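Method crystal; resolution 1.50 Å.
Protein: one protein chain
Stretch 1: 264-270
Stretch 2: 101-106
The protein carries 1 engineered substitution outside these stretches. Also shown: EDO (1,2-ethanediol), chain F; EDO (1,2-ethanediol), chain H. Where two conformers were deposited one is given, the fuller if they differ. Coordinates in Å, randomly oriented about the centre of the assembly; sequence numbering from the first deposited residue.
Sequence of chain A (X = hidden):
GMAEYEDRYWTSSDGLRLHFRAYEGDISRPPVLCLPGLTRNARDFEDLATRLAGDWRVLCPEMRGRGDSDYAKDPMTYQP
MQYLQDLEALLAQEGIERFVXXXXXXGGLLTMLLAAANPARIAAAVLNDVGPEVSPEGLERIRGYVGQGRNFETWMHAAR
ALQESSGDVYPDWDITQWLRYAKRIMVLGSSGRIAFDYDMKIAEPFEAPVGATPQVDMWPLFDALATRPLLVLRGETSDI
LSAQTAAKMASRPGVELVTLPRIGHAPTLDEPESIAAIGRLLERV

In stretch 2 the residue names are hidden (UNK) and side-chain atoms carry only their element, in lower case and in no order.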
ATOM      1  N   GLY A 264     -10.983  -0.060  10.590  1.00  9.22           N
ATOM      2  CA  GLY A 264     -10.182   1.139  10.724  1.00 11.21           C
ATOM      3  C   GLY A 264      -9.157   1.221   9.624  1.00  9.42           C
ATOM      4  O   GLY A 264      -9.449   0.872   8.465  1.00  7.84           O
ATOM      5  N   HIS A 265      -7.971   1.705   9.994  1.00 10.51           N
ATOM      6  CA  HIS A 265      -6.873   1.859   9.058  1.00  9.62           C
ATOM      7  C   HIS A 265      -6.136   0.546   8.869  1.00 11.88           C
ATOM      8  O   HIS A 265      -5.500   0.084   9.792  1.00 12.99           O
ATOM      9  CB  HIS A 265      -5.878   2.921   9.535  1.00 10.12           C
ATOM     10  CG  HIS A 265      -4.774   3.165   8.559  1.00  9.95           C
ATOM     11  ND1 HIS A 265      -4.941   3.925   7.410  1.00 11.55           N
ATOM     12  CD2 HIS A 265      -3.491   2.733   8.545  1.00 19.40           C
ATOM     13  CE1 HIS A 265      -3.783   3.977   6.766  1.00 16.86           C
ATOM     14  NE2 HIS A 265      -2.891   3.250   7.427  1.00 14.16           N
ATOM     15  N   ALA A 266      -6.149  -0.082   7.692  1.00  9.58           N
ATOM     16  CA  ALA A 266      -6.886   0.233   6.457  1.00  9.88           C
ATOM     17  C   ALA A 266      -7.747  -0.987   6.023  1.00 10.44           C
ATOM     18  O   ALA A 266      -7.465  -2.143   6.388  1.00 10.28           O
ATOM     19  CB  ALA A 266      -5.900   0.594   5.354  1.00 10.77           C
ATOM     20  N   PRO A 267      -8.782  -0.745   5.184  1.00  8.94           N
ATOM     21  CA  PRO A 267      -9.431  -1.847   4.475  1.00  9.45           C
ATOM     22  C   PRO A 267      -8.389  -2.760   3.823  1.00  7.05           C
ATOM     23  O   PRO A 267      -7.351  -2.300   3.343  1.00  8.75           O
ATOM     24  CB  PRO A 267     -10.290  -1.143   3.432  1.00  8.69           C
ATOM     25  CG  PRO A 267     -10.631   0.173   4.111  1.00 10.39           C
ATOM     26  CD  PRO A 267      -9.357   0.549   4.777  1.00 11.72           C
ATOM     27  N   THR A 268      -8.627  -4.083   3.854  1.00  8.41           N
ATOM     28  CA  THR A 268      -7.707  -5.040   3.295  1.00  9.50           C
ATOM     29  C   THR A 268      -7.832  -5.094   1.745  1.00  9.67           C
ATOM     30  O   THR A 268      -6.937  -5.641   1.071  1.00 12.00           O
ATOM     31  CB  THR A 268      -7.963  -6.453   3.832  1.00 12.49           C
ATOM     32  OG1 THR A 268      -9.259  -6.893   3.428  1.00  9.74           O
ATOM     33  CG2 THR A 268      -7.798  -6.515   5.367  1.00 10.12           C
ATOM     34  N   LEU A 269      -8.972  -4.563   1.230  1.00  8.47           N
ATOM     35  CA  LEU A 269      -9.433  -4.647  -0.160  1.00  7.11           C
ATOM     36  C   LEU A 269      -9.995  -6.028  -0.509  1.00  7.98           C
ATOM     37  O   LEU A 269     -10.317  -6.303  -1.683  1.00 10.18           O
ATOM     38  CB  LEU A 269      -8.298  -4.223  -1.135  1.00  9.63           C
ATOM     39  CG  LEU A 269      -7.650  -2.876  -0.821  1.00 11.97           C
ATOM     40  CD1 LEU A 269      -6.573  -2.529  -1.823  1.00 12.05           C
ATOM     41  CD2 LEU A 269      -8.665  -1.744  -0.724  1.00  8.91           C
ATOM     42  N   ASP A 270     -10.083  -6.906   0.490  1.00  9.57           N
ATOM     43  CA  ASP A 270     -10.779  -8.211   0.344  1.00  9.21           C
ATOM     44  C   ASP A 270     -12.254  -8.183   0.795  1.00  8.27           C
ATOM     45  O   ASP A 270     -12.984  -9.156   0.620  1.00 10.86           O
ATOM     46  CB  ASP A 270     -10.045  -9.324   1.083  1.00  9.86           C
ATOM     47  CG  ASP A 270      -8.601  -9.487   0.647  1.00 11.22           C
ATOM     48  OD1 ASP A 270      -8.206  -9.151  -0.508  1.00 11.87           O
ATOM     49  OD2 ASP A 270      -7.851  -9.957   1.500  1.00 14.21           O
ATOM     50  N   UNK A 101      -3.536   3.152 -10.591  1.00  8.52           N
ATOM     51  CA  UNK A 101      -2.778   3.108  -9.349  1.00  9.14           C
ATOM     52  C   UNK A 101      -3.723   2.784  -8.205  1.00  6.91           C
ATOM     53  O   UNK A 101      -4.751   3.477  -8.023  1.00  8.95           O
ATOM     54  c   UNK A 101      -2.065   4.463  -9.112  1.00  9.23           C
ATOM     55  N   UNK A 102      -3.413   1.762  -7.402  1.00  7.41           N
ATOM     56  CA  UNK A 102      -4.147   1.423  -6.164  1.00  7.56           C
ATOM     57  C   UNK A 102      -3.146   1.569  -5.027  1.00 11.04           C
ATOM     58  O   UNK A 102      -2.248   0.773  -4.963  1.00 10.79           O
ATOM     59  c   UNK A 102      -5.356  -0.298  -4.817  1.00  9.43           C
ATOM     60  c   UNK A 102      -6.399  -1.555  -7.451  1.00 10.37           C
ATOM     61  c   UNK A 102      -5.703  -0.179  -7.366  1.00 10.23           C
ATOM     62  c   UNK A 102      -4.740  -0.014  -6.193  1.00  7.17           C
ATOM     63  N   UNK A 103      -3.293   2.564  -4.143  1.00  8.43           N
ATOM     64  CA  UNK A 103      -2.290   2.873  -3.129  1.00  9.11           C
ATOM     65  C   UNK A 103      -2.868   2.889  -1.725  1.00  8.81           C
ATOM     66  O   UNK A 103      -3.866   3.599  -1.455  1.00  8.92           O
ATOM     67  N   UNK A 104      -2.282   2.057  -0.855  1.00  8.93           N
ATOM     68  CA  UNK A 104      -2.671   1.975   0.514  1.00 11.00           C
ATOM     69  C   UNK A 104      -1.759   2.784   1.388  1.00 10.45           C
ATOM     70  O   UNK A 104      -0.567   2.556   1.389  1.00 11.08           O
ATOM     71  o   UNK A 104      -3.789  -0.113   0.256  1.00 10.19           O
ATOM     72  c   UNK A 104      -3.042   0.486   2.488  1.00 14.23           C
ATOM     73  c   UNK A 104      -2.728   0.539   0.969  1.00 13.38           C
ATOM     74  N   UNK A 105      -2.329   3.731   2.137  0.50 10.06           N
ATOM     75  CA  UNK A 105      -1.532   4.484   3.106  0.50 10.58           C
ATOM     76  C   UNK A 105      -0.357   5.209   2.411  0.50 12.59           C
ATOM     77  O   UNK A 105      -0.579   6.007   1.504  0.50 11.69           O
ATOM     78  o   UNK A 105      -2.173   2.781   4.679  0.50 19.39           O
ATOM     79  c   UNK A 105      -1.067   3.534   4.224  0.50 12.67           C
ATOM     80  N   UNK A 106       0.887   4.938   2.813  1.00 12.41           N
ATOM     81  CA  UNK A 106       2.051   5.539   2.124  1.00 13.21           C
ATOM     82  C   UNK A 106       1.993   5.290   0.612  1.00 10.78           C
ATOM     83  O   UNK A 106       2.335   6.142  -0.201  1.00 10.15           O
ATOM     84  c   UNK A 106       3.389   5.049   2.669  1.00 16.37           C
ATOM     85  c   UNK A 106       5.864   5.131   2.824  1.00 16.76           C
ATOM     86  c   UNK A 106       4.612   7.191   1.926  1.00 18.78           C
ATOM     87  c   UNK A 106       4.650   5.649   2.018  1.00 17.48           C
TER
HETATM   88  C1  EDO F 289     -11.867  -9.182   5.554  1.00 28.33           C
HETATM   89  O1  EDO F 289     -10.875  -8.430   4.848  1.00 29.91           O
HETATM   90  C2  EDO F 289     -13.054  -9.381   4.660  1.00 32.44           C
HETATM   91  O2  EDO F 289     -12.700 -10.461   3.795  1.00 41.60           O
HETATM   92  C1  EDO H 291      -7.620 -10.257   5.052  1.00 20.63           C
HETATM   93  O1  EDO H 291      -8.109 -10.970   3.892  1.00 21.20           O
HETATM   94  C2  EDO H 291      -7.981 -10.978   6.354  1.00 18.95           C
HETATM   95  O2  EDO H 291      -9.412 -10.957   6.477  1.00 29.26           O

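Position 101 carries a single side-chain carbon, nothing beyond it, and lies out of reach of stretch 1. One carbon on CA means alanine, and Ala101 is a small buried residue in a strand that begins earlier in the chain.

Position 102 has four carbons, forked at the first, with one arm two carbons long; its CA-to-CB bond points toward stretch 1, and the short arm packs against Leu269. That beta branch with unequal arms is isoleucine. CG2 of Ile102 sits 3.9 Å from CD1 of Leu269. Both side chains are buried, so the pair packs apolar surface on apolar surface.

Position 103 shows no side-chain atoms at all and adds nothing to the contact, which makes it glycine by its atoms. A CB on Gly103 would point away from stretch 1, as strand alternation predicts.

Position 104 points toward stretch 1 again. Its first carbon bears one oxygen and one carbon, the carbon near Ala266 and the oxygen near Leu269. This is the fork of threonine. CG2 of Thr104 lies 4.0 Å from CB of Ala266, while OG1 of Thr104 comes to 4.2 Å from CD1 of Leu269. That hydroxyl is hydrogen-bonded elsewhere in the structure, so its polarity is already satisfied where it borders a leucine methyl.

Position 105 has one carbon followed by one oxygen, which approaches the His265 ring obliquely: serine. With phi/psi of 58/-122, Ser105 leaves the strand and occupies the N-cap position before a helix, although its side chain makes no capping bond. At chi1 m, OG of Ser105 stands 2.9 Å from NE2 of His265; the geometry leaves open whether this is a hydrogen bond.

Position 106 has four carbons forked at the second and no contact with stretch 1, hence leucine by its fork. Leu106 begins the helix.

The contact works by alternation followed by a turn. Ile102 and Thr104 send their side chains to the same side of the strand, where Leu269 and Ala266 point back toward them; the two segments run nearly antiparallel, 163° apart. Ala266 follows a cis peptide bond, and its CA is still 7.5 Å from CA of Thr104, leaving room for side chains between the two stretches. Beyond this patch, Ser105 and His265 bring polar atoms together. The CA-to-CB bond of His265 points sideways, yet with chi1 t the ring end comes nearer. The rule is economical: 194 Å² of buried surface, both sides summed, joins small apolar packing to one close polar approach.

Stretch 2 (101-106) AIGTSL
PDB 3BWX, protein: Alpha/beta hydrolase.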